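L-lysine 6-monooxygenase involved in desferrioxamine biosynthesis (Erwinia amylovora CFBP1430, PDB 5O8P) binds FAD and probably uses NADPH to N-hydroxylate cadaverine, an early step in making the siderophore desferrioxamine. Local coordinates at residues A163-C168 / F176-E181; T196-G201 / E334-A339; S203-Y208 / L222-R227; F300-L305 / L320-Q325. All blocks are in the same frame, centred on the assembly; numbering follows the deposited sequence.

Contact 1 (A163-C168 / F176-E181)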
loop_
_atom_site.group_PDB
_atom_site.type_symbol
_atom_site.label_atom_id
_atom_site.label_comp_id
_atom_site.label_asym_id
_atom_site.label_seq_id
_atom_site.Cartn_x
_atom_site.Cartn_y
_atom_site.Cartn_z
ATOM N N ALA B 163 -26.656 19.330 14.149
ATOM C CA ALA B 163 -25.568 20.170 13.640
ATOM C C ALA B 163 -25.289 21.289 14.638
ATOM O O ALA B 163 -26.216 21.813 15.260
ATOM C CB ALA B 163 -25.940 20.761 12.298
ATOM N N TRP B 164 -24.014 21.631 14.793
ATOM C CA TRP B 164 -23.573 22.623 15.763
ATOM C C TRP B 164 -22.605 23.608 15.134
ATOM O O TRP B 164 -21.679 23.197 14.429
ATOM C CB TRP B 164 -22.876 21.935 16.923
ATOM C CG TRP B 164 -22.397 22.874 17.990
ATOM C CD1 TRP B 164 -23.103 23.328 19.061
ATOM C CD2 TRP B 164 -21.101 23.473 18.078
ATOM N NE1 TRP B 164 -22.327 24.164 19.819
ATOM C CE2 TRP B 164 -21.092 24.277 19.239
ATOM C CE3 TRP B 164 -19.947 23.416 17.283
ATOM C CZ2 TRP B 164 -19.972 25.018 19.632
ATOM C CZ3 TRP B 164 -18.826 24.147 17.679
ATOM C CH2 TRP B 164 -18.851 24.938 18.847
ATOM N N SER B 165 -22.821 24.897 15.415
ATOM C CA SER B 165 -21.909 25.976 15.038
ATOM C C SER B 165 -21.580 26.794 16.286
ATOM O O SER B 165 -22.392 26.830 17.210
ATOM C CB SER B 165 -22.552 26.871 13.986
ATOM O OG SER B 165 -23.009 26.106 12.885
ATOM N N PRO B 166 -20.402 27.465 16.321
ATOM C CA PRO B 166 -20.021 28.257 17.501
ATOM C C PRO B 166 -21.062 29.297 17.890
ATOM O O PRO B 166 -21.769 29.806 17.020
ATOM C CB PRO B 166 -18.716 28.941 17.061
ATOM C CG PRO B 166 -18.161 28.053 16.008
ATOM C CD PRO B 166 -19.357 27.529 15.281
ATOM N N ALA B 167 -21.145 29.607 19.181
ATOM C CA ALA B 167 -22.165 30.533 19.705
ATOM C C ALA B 167 -22.172 31.897 19.003
ATOM O O ALA B 167 -23.241 32.453 18.740
ATOM C CB ALA B 167 -21.991 30.719 21.208
ATOM N N CYS B 168 -20.984 32.412 18.681
ATOM C CA CYS B 168 -20.845 33.715 18.021
ATOM C C CYS B 168 -21.324 33.759 16.553
ATOM O O CYS B 168 -21.515 34.841 16.009
ATOM C CB CYS B 168 -19.385 34.176 18.098
ATOM S SG CYS B 168 -18.257 33.182 17.095
ATOM N N PHE B 176 -23.316 31.745 6.164
ATOM C CA PHE B 176 -22.410 30.603 6.156
ATOM C C PHE B 176 -23.171 29.300 5.927
ATOM O O PHE B 176 -24.380 29.264 6.019
ATOM C CB PHE B 176 -21.530 30.570 7.413
ATOM C CG PHE B 176 -22.230 30.130 8.663
ATOM C CD1 PHE B 176 -22.473 28.775 8.908
ATOM C CD2 PHE B 176 -22.574 31.055 9.636
ATOM C CE1 PHE B 176 -23.086 28.363 10.079
ATOM C CE2 PHE B 176 -23.185 30.645 10.804
ATOM C CZ PHE B 176 -23.441 29.294 11.032
ATOM N N VAL B 177 -22.431 28.244 5.609
ATOM C CA VAL B 177 -22.973 26.921 5.318
ATOM C C VAL B 177 -22.360 25.914 6.285
ATOM O O VAL B 177 -21.140 25.823 6.357
ATOM C CB VAL B 177 -22.562 26.510 3.891
ATOM C CG1 VAL B 177 -22.952 25.068 3.588
ATOM C CG2 VAL B 177 -23.144 27.449 2.858
ATOM N N HIS B 178 -23.182 25.162 7.011
ATOM C CA HIS B 178 -22.681 24.059 7.828
ATOM C C HIS B 178 -22.305 22.897 6.898
ATOM O O HIS B 178 -22.852 22.784 5.778
ATOM C CB HIS B 178 -23.742 23.618 8.831
ATOM C CG HIS B 178 -23.243 22.669 9.867
ATOM N ND1 HIS B 178 -23.262 21.302 9.694
ATOM C CD2 HIS B 178 -22.713 22.883 11.092
ATOM C CE1 HIS B 178 -22.759 20.714 10.765
ATOM N NE2 HIS B 178 -22.424 21.651 11.632
ATOM N N SER B 179 -21.377 22.043 7.338
ATOM C CA SER B 179 -20.934 20.937 6.493
ATOM C C SER B 179 -22.112 20.114 5.966
ATOM O O SER B 179 -22.155 19.744 4.802
ATOM C CB SER B 179 -19.975 20.037 7.256
ATOM O OG SER B 179 -20.610 19.468 8.387
ATOM N N SER B 180 -23.086 19.859 6.842
ATOM C CA SER B 180 -24.319 19.126 6.511
ATOM C C SER B 180 -25.133 19.687 5.345
ATOM O O SER B 180 -25.897 18.947 4.734
ATOM C CB SER B 180 -25.219 19.059 7.736
ATOM O OG SER B 180 -25.308 20.323 8.341
ATOM N N GLU B 181 -24.995 20.984 5.060
ATOM C CA GLU B 181 -25.676 21.613 3.941
ATOM C C GLU B 181 -24.721 21.908 2.768
ATOM O O GLU B 181 -25.018 22.766 1.912
ATOM C CB GLU B 181 -26.285 22.920 4.429
ATOM C CG GLU B 181 -27.118 22.839 5.702
ATOM C CD GLU B 181 -27.516 24.239 6.192
ATOM O OE1 GLU B 181 -28.347 24.916 5.526
ATOM O OE2 GLU B 181 -26.976 24.682 7.236
#
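Ala163 lays its methyl over one face of the His178 imidazole, CB lying 3.7 Å from the ring centroid in a CH-pi contact displaced toward CE1; alanine presents only a methyl to the ring. His178 has CG anti to its backbone N (chi1 -170°), which starts the side chain out toward residues 163-165. Trp164 O sits at the edge of the ring, near its plane, and receives a weak, bent bond from His178 NE2 at 3.3 Å. The same nitrogen is also hydrogen-bonded to Gly341 O, while Trp164 O has a second partner in the hydroxyl of Thr340. Strand 177-178 is an outermost strand of the five-stranded parallel sheet in the Rossmann-like, NADP-binding part of the enzyme, and 163-168 belongs to the loop leading into it. The far nitrogen of the imidazole is held from within its own segment: Ser180 N donates to His178 ND1 at 3.2 Å, tilted from the ring plane, and Ser180 OG lies 2.6 Å from His178 ND1 in a second hydrogen bond. For this the hydroxyl takes the crowded position between backbone N and carbonyl carbon (chi1 47°). Ser165 points its OG between two rings, 3.6 Å from Phe176 CE1 and 3.7 Å from His178 CD2. Phe176, buried and apolar, approaches that hydroxyl obliquely while its ring also packs on Leu336 and Met338.

Contact 2 (T196-G201 / E334-A339)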
loop_
_atom_site.group_PDB
_atom_site.type_symbol
_atom_site.label_atom_id
_atom_site.label_comp_id
_atom_site.label_asym_id
_atom_site.label_seq_id
_atom_site.Cartn_x
_atom_site.Cartn_y
_atom_site.Cartn_z
ATOM N N THR B 196 -13.600 29.692 3.089
ATOM C CA THR B 196 -12.848 29.282 4.271
ATOM C C THR B 196 -13.549 28.138 4.980
ATOM O O THR B 196 -14.651 28.289 5.480
ATOM C CB THR B 196 -12.660 30.454 5.249
ATOM O OG1 THR B 196 -11.891 31.482 4.611
ATOM C CG2 THR B 196 -11.946 30.001 6.536
ATOM N N VAL B 197 -12.895 26.987 5.030
ATOM C CA VAL B 197 -13.383 25.881 5.830
ATOM C C VAL B 197 -12.886 26.051 7.264
ATOM O O VAL B 197 -11.695 26.154 7.508
ATOM C CB VAL B 197 -12.936 24.530 5.257
ATOM C CG1 VAL B 197 -13.476 23.395 6.107
ATOM C CG2 VAL B 197 -13.412 24.392 3.817
ATOM N N LEU B 198 -13.816 26.070 8.204
ATOM C CA LEU B 198 -13.518 26.270 9.603
ATOM C C LEU B 198 -13.864 24.966 10.343
ATOM O O LEU B 198 -14.996 24.510 10.287
ATOM C CB LEU B 198 -14.324 27.464 10.091
ATOM C CG LEU B 198 -13.738 28.220 11.276
ATOM C CD1 LEU B 198 -14.101 29.689 11.184
ATOM C CD2 LEU B 198 -14.217 27.622 12.593
ATOM N N GLY B 199 -12.874 24.347 10.994
ATOM C CA GLY B 199 -13.038 23.041 11.662
ATOM C C GLY B 199 -11.973 22.018 11.287
ATOM O O GLY B 199 -11.356 22.126 10.237
ATOM N N SER B 200 -11.781 21.017 12.146
ATOM C CA SER B 200 -10.633 20.095 12.077
ATOM C C SER B 200 -10.940 18.668 11.535
ATOM O O SER B 200 -10.025 17.938 11.195
ATOM C CB SER B 200 -10.043 19.943 13.488
ATOM O OG SER B 200 -10.817 19.055 14.301
ATOM N N GLY B 201 -12.203 18.260 11.500
ATOM C CA GLY B 201 -12.553 16.873 11.313
ATOM C C GLY B 201 -12.550 16.296 9.915
ATOM O O GLY B 201 -12.094 16.931 8.985
ATOM N N GLU B 334 -15.334 35.462 1.891
ATOM C CA GLU B 334 -16.690 35.659 1.392
ATOM C C GLU B 334 -17.516 34.463 1.799
ATOM O O GLU B 334 -18.496 34.601 2.534
ATOM C CB GLU B 334 -16.715 35.840 -0.125
ATOM C CG GLU B 334 -15.996 37.097 -0.588
ATOM C CD GLU B 334 -16.244 37.441 -2.054
ATOM O OE1 GLU B 334 -16.821 36.604 -2.791
ATOM O OE2 GLU B 334 -15.837 38.553 -2.474
ATOM N N GLY B 335 -17.095 33.292 1.328
ATOM C CA GLY B 335 -17.732 32.012 1.662
ATOM C C GLY B 335 -17.150 31.465 2.942
ATOM O O GLY B 335 -15.961 31.624 3.207
ATOM N N LEU B 336 -17.988 30.818 3.735
ATOM C CA LEU B 336 -17.581 30.250 5.008
ATOM C C LEU B 336 -18.283 28.914 5.184
ATOM O O LEU B 336 -19.495 28.859 5.248
ATOM C CB LEU B 336 -17.948 31.207 6.132
ATOM C CG LEU B 336 -17.655 30.777 7.565
ATOM C CD1 LEU B 336 -16.182 30.472 7.722
ATOM C CD2 LEU B 336 -18.068 31.869 8.540
ATOM N N VAL B 337 -17.516 27.830 5.217
ATOM C CA VAL B 337 -18.055 26.508 5.497
ATOM C C VAL B 337 -17.741 26.193 6.946
ATOM O O VAL B 337 -16.584 26.077 7.317
ATOM C CB VAL B 337 -17.453 25.441 4.578
ATOM C CG1 VAL B 337 -17.906 24.055 5.003
ATOM C CG2 VAL B 337 -17.845 25.703 3.139
ATOM N N MET B 338 -18.780 26.063 7.756
ATOM C CA MET B 338 -18.644 25.755 9.171
ATOM C C MET B 338 -18.718 24.227 9.377
ATOM O O MET B 338 -19.791 23.654 9.571
ATOM C CB MET B 338 -19.740 26.495 9.934
ATOM C CG MET B 338 -19.430 26.721 11.392
ATOM S SD MET B 338 -18.322 28.115 11.640
ATOM C CE MET B 338 -19.424 29.486 11.296
ATOM N N ALA B 339 -17.564 23.567 9.308
ATOM C CA ALA B 339 -17.455 22.110 9.501
ATOM C C ALA B 339 -17.121 21.805 10.954
ATOM O O ALA B 339 -16.127 21.152 11.265
ATOM C CB ALA B 339 -16.398 21.535 8.563
#
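Thr196, Val197 and Leu198 pair in parallel with Leu336, Val337 and Met338, and the flat groups that meet are peptide units, linked side by side through four backbone bonds: Thr196 N to Gly335 O, Val337 N to Thr196 O, Leu198 N to Val337 O at 2.9 Å, and Ala339 N to Leu198 O. The third is nearly straight at both ends (168° at the hydrogen), whereas Thr196 N stands above the carbonyl plane of Gly335. On one face of the sheet Val197 CG2 touches Val337 CB at 4.2 Å, beta-branched residues well suited to an extended chain; Ile207 of helix 202-213 packs on both and Ala204 on Val197. On the opposite face lie Thr196, Leu198, Leu336 and Met338. There Leu336 CD1 comes within 4.1 Å of Leu198 CD1, and Leu198 CD2 within 4.2 Å of Met338 SD; Leu305 packs on Leu198 from outside. Beyond the strand, a side chain at the backbone angles of Gly199 (phi 130°) would be jammed against the preceding carbonyl O, which calls for glycine, and Gly201 occupies the N-cap position before the helix. This strand-turn-helix is consistent with a Rossmann dinucleotide-binding turn, and Ser200 within it contacts NADP(+) in a structure of this protein. With backbone polar groups paired and the hydroxyl of Thr196 bonded to that of Thr333, apolar side chains can fill both faces of a buried sheet at little polar cost.

Contact 3 (S203-Y208 / L222-R227)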
loop_
_atom_site.group_PDB
_atom_site.type_symbol
_atom_site.label_atom_id
_atom_site.label_comp_id
_atom_site.label_asym_id
_atom_site.label_seq_id
_atom_site.Cartn_x
_atom_site.Cartn_y
_atom_site.Cartn_z
ATOM N N SER B 203 -15.106 15.776 7.977
ATOM C CA SER B 203 -15.994 16.535 7.073
ATOM C C SER B 203 -15.275 17.739 6.480
ATOM O O SER B 203 -15.309 17.935 5.266
ATOM C CB SER B 203 -17.271 16.971 7.789
ATOM O OG SER B 203 -18.131 15.857 7.934
ATOM N N ALA B 204 -14.622 18.509 7.346
ATOM C CA ALA B 204 -13.799 19.640 6.935
ATOM C C ALA B 204 -12.804 19.232 5.857
ATOM O O ALA B 204 -12.703 19.873 4.810
ATOM C CB ALA B 204 -13.043 20.216 8.136
ATOM N N ALA B 205 -12.084 18.148 6.114
ATOM C CA ALA B 205 -11.054 17.695 5.192
ATOM C C ALA B 205 -11.637 17.263 3.857
ATOM O O ALA B 205 -11.091 17.609 2.812
ATOM C CB ALA B 205 -10.241 16.572 5.806
ATOM N N GLU B 206 -12.736 16.513 3.888
ATOM C CA GLU B 206 -13.386 16.058 2.652
ATOM C C GLU B 206 -13.845 17.221 1.799
ATOM O O GLU B 206 -13.682 17.187 0.581
ATOM C CB GLU B 206 -14.582 15.178 2.961
ATOM C CG GLU B 206 -14.177 13.791 3.387
ATOM C CD GLU B 206 -15.326 12.944 3.886
ATOM O OE1 GLU B 206 -16.463 13.453 4.007
ATOM O OE2 GLU B 206 -15.085 11.741 4.161
ATOM N N ILE B 207 -14.409 18.233 2.458
ATOM C CA ILE B 207 -14.828 19.460 1.807
ATOM C C ILE B 207 -13.623 20.194 1.260
ATOM O O ILE B 207 -13.634 20.574 0.099
ATOM C CB ILE B 207 -15.633 20.376 2.767
ATOM C CG1 ILE B 207 -17.016 19.787 2.979
ATOM C CG2 ILE B 207 -15.744 21.806 2.242
ATOM C CD1 ILE B 207 -17.823 20.452 4.070
ATOM N N TYR B 208 -12.595 20.390 2.088
ATOM C CA TYR B 208 -11.382 21.081 1.643
ATOM C C TYR B 208 -10.779 20.427 0.402
ATOM O O TYR B 208 -10.421 21.107 -0.550
ATOM C CB TYR B 208 -10.332 21.173 2.751
ATOM C CG TYR B 208 -9.241 22.151 2.403
ATOM C CD1 TYR B 208 -8.103 21.736 1.718
ATOM C CD2 TYR B 208 -9.367 23.500 2.727
ATOM C CE1 TYR B 208 -7.098 22.628 1.394
ATOM C CE2 TYR B 208 -8.378 24.414 2.394
ATOM C CZ TYR B 208 -7.240 23.980 1.732
ATOM O OH TYR B 208 -6.259 24.898 1.414
ATOM N N LEU B 222 -8.776 29.482 -1.113
ATOM C CA LEU B 222 -9.286 28.367 -0.338
ATOM C C LEU B 222 -8.523 28.249 0.974
ATOM O O LEU B 222 -7.371 27.813 1.009
ATOM C CB LEU B 222 -9.195 27.087 -1.155
ATOM C CG LEU B 222 -9.796 25.848 -0.504
ATOM C CD1 LEU B 222 -11.262 26.086 -0.163
ATOM C CD2 LEU B 222 -9.641 24.638 -1.416
ATOM N N ASN B 223 -9.188 28.639 2.057
ATOM C CA ASN B 223 -8.570 28.676 3.374
ATOM C C ASN B 223 -9.093 27.562 4.262
ATOM O O ASN B 223 -10.160 27.005 4.007
ATOM C CB ASN B 223 -8.816 30.037 4.004
ATOM C CG ASN B 223 -8.306 31.167 3.129
ATOM O OD1 ASN B 223 -7.252 31.051 2.511
ATOM N ND2 ASN B 223 -9.053 32.245 3.061
ATOM N N TRP B 224 -8.302 27.210 5.271
ATOM C CA TRP B 224 -8.675 26.209 6.261
ATOM C C TRP B 224 -8.139 26.663 7.600
ATOM O O TRP B 224 -6.935 26.788 7.774
ATOM C CB TRP B 224 -8.072 24.859 5.902
ATOM C CG TRP B 224 -8.637 23.663 6.632
ATOM C CD1 TRP B 224 -9.519 23.659 7.677
ATOM C CD2 TRP B 224 -8.300 22.297 6.391
ATOM N NE1 TRP B 224 -9.793 22.379 8.057
ATOM C CE2 TRP B 224 -9.052 21.518 7.295
ATOM C CE3 TRP B 224 -7.440 21.656 5.494
ATOM C CZ2 TRP B 224 -8.973 20.121 7.335
ATOM C CZ3 TRP B 224 -7.349 20.266 5.529
ATOM C CH2 TRP B 224 -8.123 19.512 6.445
ATOM N N ILE B 225 -9.032 26.924 8.542
ATOM C CA ILE B 225 -8.641 27.370 9.874
ATOM C C ILE B 225 -9.196 26.362 10.847
ATOM O O ILE B 225 -10.319 25.943 10.690
ATOM C CB ILE B 225 -9.205 28.764 10.171
ATOM C CG1 ILE B 225 -8.620 29.767 9.168
ATOM C CG2 ILE B 225 -8.928 29.165 11.626
ATOM C CD1 ILE B 225 -9.199 31.164 9.269
ATOM N N THR B 226 -8.402 25.967 11.840
ATOM C CA THR B 226 -8.851 25.008 12.859
ATOM C C THR B 226 -8.360 25.394 14.248
ATOM O O THR B 226 -7.294 25.993 14.388
ATOM C CB THR B 226 -8.421 23.556 12.531
ATOM O OG1 THR B 226 -8.746 22.712 13.635
ATOM C CG2 THR B 226 -6.909 23.457 12.253
ATOM N N ARG B 227 -9.157 25.066 15.266
ATOM C CA ARG B 227 -8.738 25.227 16.664
ATOM C C ARG B 227 -7.735 24.139 17.060
ATOM O O ARG B 227 -6.902 24.353 17.947
ATOM C CB ARG B 227 -9.936 25.197 17.629
ATOM C CG ARG B 227 -9.582 25.593 19.062
ATOM C CD ARG B 227 -10.252 24.699 20.114
ATOM N NE ARG B 227 -11.690 24.943 20.169
ATOM C CZ ARG B 227 -12.293 25.865 20.931
ATOM N NH1 ARG B 227 -11.596 26.669 21.736
ATOM N NH2 ARG B 227 -13.617 25.988 20.883
#
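Tyr208 and Trp224 form an offset stack, the phenol ring and the six-membered ring of the indole lying with centroids 4.9 Å apart and planes inclined by 25°. The overlap is partial: Trp224 CE3 sits over one face of the phenol toward its rim, 3.6 Å from Tyr208 CG. Both residues hold CG anti to their backbone N (chi1 -166° in each), which points each CG into the space between helix and strand.

CH-pi contacts extend the stack. Leu222 CD2 lies over the opposite face of the phenol, 4.1 Å from its centroid, so the Tyr208 ring is sandwiched by aliphatic and aromatic neighbours. Tyr208 CB in turn rests over a face of the Trp224 six-membered ring.

These residues join the helix and second strand of a beta-alpha-beta unit, 194-198, 202-213 and 221-225, in the Rossmann-like core; helix and strand run nearly antiparallel, 168° apart. Gly199, Gly201 and Ala204 are spaced as in a GxGxxA motif, consistent with a Rossmann-type dinucleotide site.

Apolar packing at the helix's N-terminal part relies on small residues. Ala205 CB meets Trp224 CH2 at 3.7 Å, and Ala204 CB comes obliquely to the indole, 3.9 Å from Trp224 NE1; such short side chains let a broad indole lie close to the helix.

Hydrogen bonds secure the polar ends of both rings. Tyr208 OH donates to Leu222 O at 3.1 Å from above the carbonyl plane, while Asn223 O lies at the phenol's edge. Trp224 NE1 donates instead to Gly199 O, in the turn before the helix.

Contact 4 (F300-L305 / L320-Q325)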
loop_
_atom_site.group_PDB
_atom_site.type_symbol
_atom_site.label_atom_id
_atom_site.label_comp_id
_atom_site.label_asym_id
_atom_site.label_seq_id
_atom_site.Cartn_x
_atom_site.Cartn_y
_atom_site.Cartn_z
ATOM N N PHE B 300 -4.381 27.660 8.841
ATOM C CA PHE B 300 -4.004 28.001 10.215
ATOM C C PHE B 300 -4.406 26.911 11.204
ATOM O O PHE B 300 -5.340 26.158 10.958
ATOM C CB PHE B 300 -4.654 29.316 10.608
ATOM C CG PHE B 300 -4.141 30.489 9.833
ATOM C CD1 PHE B 300 -4.727 30.851 8.625
ATOM C CD2 PHE B 300 -3.068 31.226 10.300
ATOM C CE1 PHE B 300 -4.264 31.936 7.899
ATOM C CE2 PHE B 300 -2.594 32.316 9.581
ATOM C CZ PHE B 300 -3.203 32.672 8.379
ATOM N N THR B 301 -3.683 26.833 12.316
ATOM C CA THR B 301 -3.951 25.854 13.375
ATOM C C THR B 301 -3.971 26.585 14.702
ATOM O O THR B 301 -3.751 27.791 14.738
ATOM C CB THR B 301 -2.872 24.755 13.400
ATOM O OG1 THR B 301 -1.582 25.355 13.256
ATOM C CG2 THR B 301 -3.095 23.756 12.273
ATOM N N HIS B 302 -4.273 25.872 15.787
ATOM C CA HIS B 302 -4.350 26.457 17.133
ATOM C C HIS B 302 -5.313 27.650 17.266
ATOM O O HIS B 302 -5.265 28.361 18.267
ATOM C CB HIS B 302 -2.949 26.894 17.611
ATOM C CG HIS B 302 -2.017 25.757 17.879
ATOM N ND1 HIS B 302 -2.091 24.988 19.021
ATOM C CD2 HIS B 302 -0.969 25.277 17.169
ATOM C CE1 HIS B 302 -1.136 24.076 18.996
ATOM N NE2 HIS B 302 -0.444 24.227 17.882
ATOM N N SER B 303 -6.204 27.848 16.294
ATOM C CA SER B 303 -6.926 29.117 16.154
ATOM C C SER B 303 -8.396 29.010 16.555
ATOM O O SER B 303 -9.197 28.402 15.846
ATOM C CB SER B 303 -6.806 29.619 14.721
ATOM O OG SER B 303 -5.516 30.145 14.503
ATOM N N GLU B 304 -8.734 29.600 17.700
ATOM C CA GLU B 304 -10.108 29.655 18.171
ATOM C C GLU B 304 -10.792 30.855 17.544
ATOM O O GLU B 304 -10.223 31.941 17.512
ATOM C CB GLU B 304 -10.158 29.797 19.694
ATOM C CG GLU B 304 -11.577 29.763 20.255
ATOM C CD GLU B 304 -11.666 30.261 21.683
ATOM O OE1 GLU B 304 -11.571 31.498 21.892
ATOM O OE2 GLU B 304 -11.861 29.418 22.587
ATOM N N LEU B 305 -12.019 30.652 17.068
ATOM C CA LEU B 305 -12.888 31.737 16.615
ATOM C C LEU B 305 -13.492 32.467 17.818
ATOM O O LEU B 305 -14.345 31.918 18.507
ATOM C CB LEU B 305 -13.999 31.158 15.739
ATOM C CG LEU B 305 -14.949 32.114 15.029
ATOM C CD1 LEU B 305 -14.223 32.822 13.894
ATOM C CD2 LEU B 305 -16.141 31.343 14.495
ATOM N N LEU B 320 -9.838 35.721 15.265
ATOM C CA LEU B 320 -9.293 34.451 15.723
ATOM C C LEU B 320 -8.264 34.686 16.820
ATOM O O LEU B 320 -7.633 35.742 16.877
ATOM C CB LEU B 320 -8.637 33.727 14.556
ATOM C CG LEU B 320 -9.565 33.371 13.393
ATOM C CD1 LEU B 320 -8.790 33.206 12.106
ATOM C CD2 LEU B 320 -10.346 32.110 13.689
ATOM N N HIS B 321 -8.111 33.700 17.695
ATOM C CA HIS B 321 -7.097 33.734 18.735
ATOM C C HIS B 321 -6.246 32.476 18.630
ATOM O O HIS B 321 -6.759 31.360 18.749
ATOM C CB HIS B 321 -7.744 33.826 20.109
ATOM C CG HIS B 321 -6.770 34.114 21.202
ATOM N ND1 HIS B 321 -6.362 33.155 22.105
ATOM C CD2 HIS B 321 -6.099 35.245 21.518
ATOM C CE1 HIS B 321 -5.493 33.691 22.943
ATOM N NE2 HIS B 321 -5.317 34.958 22.609
ATOM N N GLN B 322 -4.950 32.670 18.398
ATOM C CA GLN B 322 -3.980 31.575 18.228
ATOM C C GLN B 322 -3.493 31.205 19.647
ATOM O O GLN B 322 -2.695 31.912 20.242
ATOM C CB GLN B 322 -2.922 32.000 17.177
ATOM C CG GLN B 322 -1.447 31.688 17.294
ATOM C CD GLN B 322 -1.078 30.230 17.263
ATOM O OE1 GLN B 322 -1.405 29.524 18.207
ATOM N NE2 GLN B 322 -0.250 29.827 16.301
ATOM N N GLN B 323 -4.041 30.112 20.187
ATOM C CA GLN B 323 -3.973 29.798 21.638
ATOM C C GLN B 323 -2.579 29.432 22.116
ATOM O O GLN B 323 -2.240 29.693 23.262
ATOM C CB GLN B 323 -4.938 28.655 22.018
ATOM C CG GLN B 323 -6.421 29.021 21.979
ATOM C CD GLN B 323 -7.349 27.809 21.839
ATOM O OE1 GLN B 323 -7.113 26.906 21.028
ATOM N NE2 GLN B 323 -8.431 27.806 22.612
ATOM N N GLU B 324 -1.785 28.825 21.240
ATOM C CA GLU B 324 -0.427 28.409 21.571
ATOM C C GLU B 324 0.464 29.627 21.712
ATOM O O GLU B 324 1.097 29.829 22.745
ATOM C CB GLU B 324 0.107 27.464 20.489
ATOM C CG GLU B 324 1.414 26.767 20.831
ATOM C CD GLU B 324 1.651 25.531 19.979
ATOM O OE1 GLU B 324 2.049 25.676 18.797
ATOM O OE2 GLU B 324 1.424 24.414 20.495
ATOM N N GLN B 325 0.478 30.454 20.678
ATOM C CA GLN B 325 1.235 31.710 20.691
ATOM C C GLN B 325 0.636 32.731 21.655
ATOM O O GLN B 325 1.350 33.596 22.129
ATOM C CB GLN B 325 1.276 32.302 19.285
ATOM C CG GLN B 325 2.346 33.332 19.010
ATOM C CD GLN B 325 2.331 33.787 17.552
ATOM O OE1 GLN B 325 1.886 33.055 16.667
ATOM N NE2 GLN B 325 2.819 35.001 17.295
#
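Gln322 OE1, set against His302 CB across the contact, accepts Gln325 N of its own segment at 3.2 Å from above the amide plane and, more weakly, Glu324 N. The segments form the open end of a beta hairpin, strands 303-311 and 315-322, in a three-stranded antiparallel sheet. Within these segments Glu304 and His321 form a hydrogen-bonded pair, Glu304 N to His321 O and His321 N to Glu304 O, each 2.8 Å. Gln323 N adds an almost straight bond to His302 O at 172°, carrying the ladder just beyond the paired strands.

His302 has CG beside its backbone N, anti to the carbonyl carbon (chi1 -69°), and its ring lies against Glu324. That residue lies over one ring face: CB makes a CH-pi contact 3.8 Å from the His302 centroid, and the carboxylate passes above the rim with its plane 45° from that of the ring. Glu324 OE1 comes near His302 NE2, but the angle is poor for a hydrogen bond; its bonded partner is Tyr251 OH of the second subunit. Glutamine and glutamate suit this end because their long polar chains reach both the hairpin and the neighbouring subunit.

Glu304 extends its chain past Gln323 to a salt bridge between its OE2 and NH1 of Arg227, a residue that binds NADP(+) and whose side chain is poorly ordered here. On the other face of the hairpin Ser303 bonds the hydroxyl of Tyr329, and Leu305 CD1 touches Leu320 CD2 at 3.9 Å.

In the fold
From the N terminus, contact 1 comes first, closing a short loop of seven residues at the edge of the parallel sheet. Its second segment includes strand 177-178, which pairs with 335-338, so contact 2 borders it although that strand comes much later in the chain. Contact 2 closes a loop of 132 residues. Nested within it, one after the other, lie contact 3, packing helix 202-213 on strand 221-225, and contact 4, the hairpin. The strands 194-198 of contact 2 and 221-225 of contact 3 lie side by side in the sheet, and Thr226 of contact 3 probably hydrogen-bonds through its carbonyl to Ser303 N of contact 4. Leu305 touches both contact 1 and contact 2, linking sheet and hairpin.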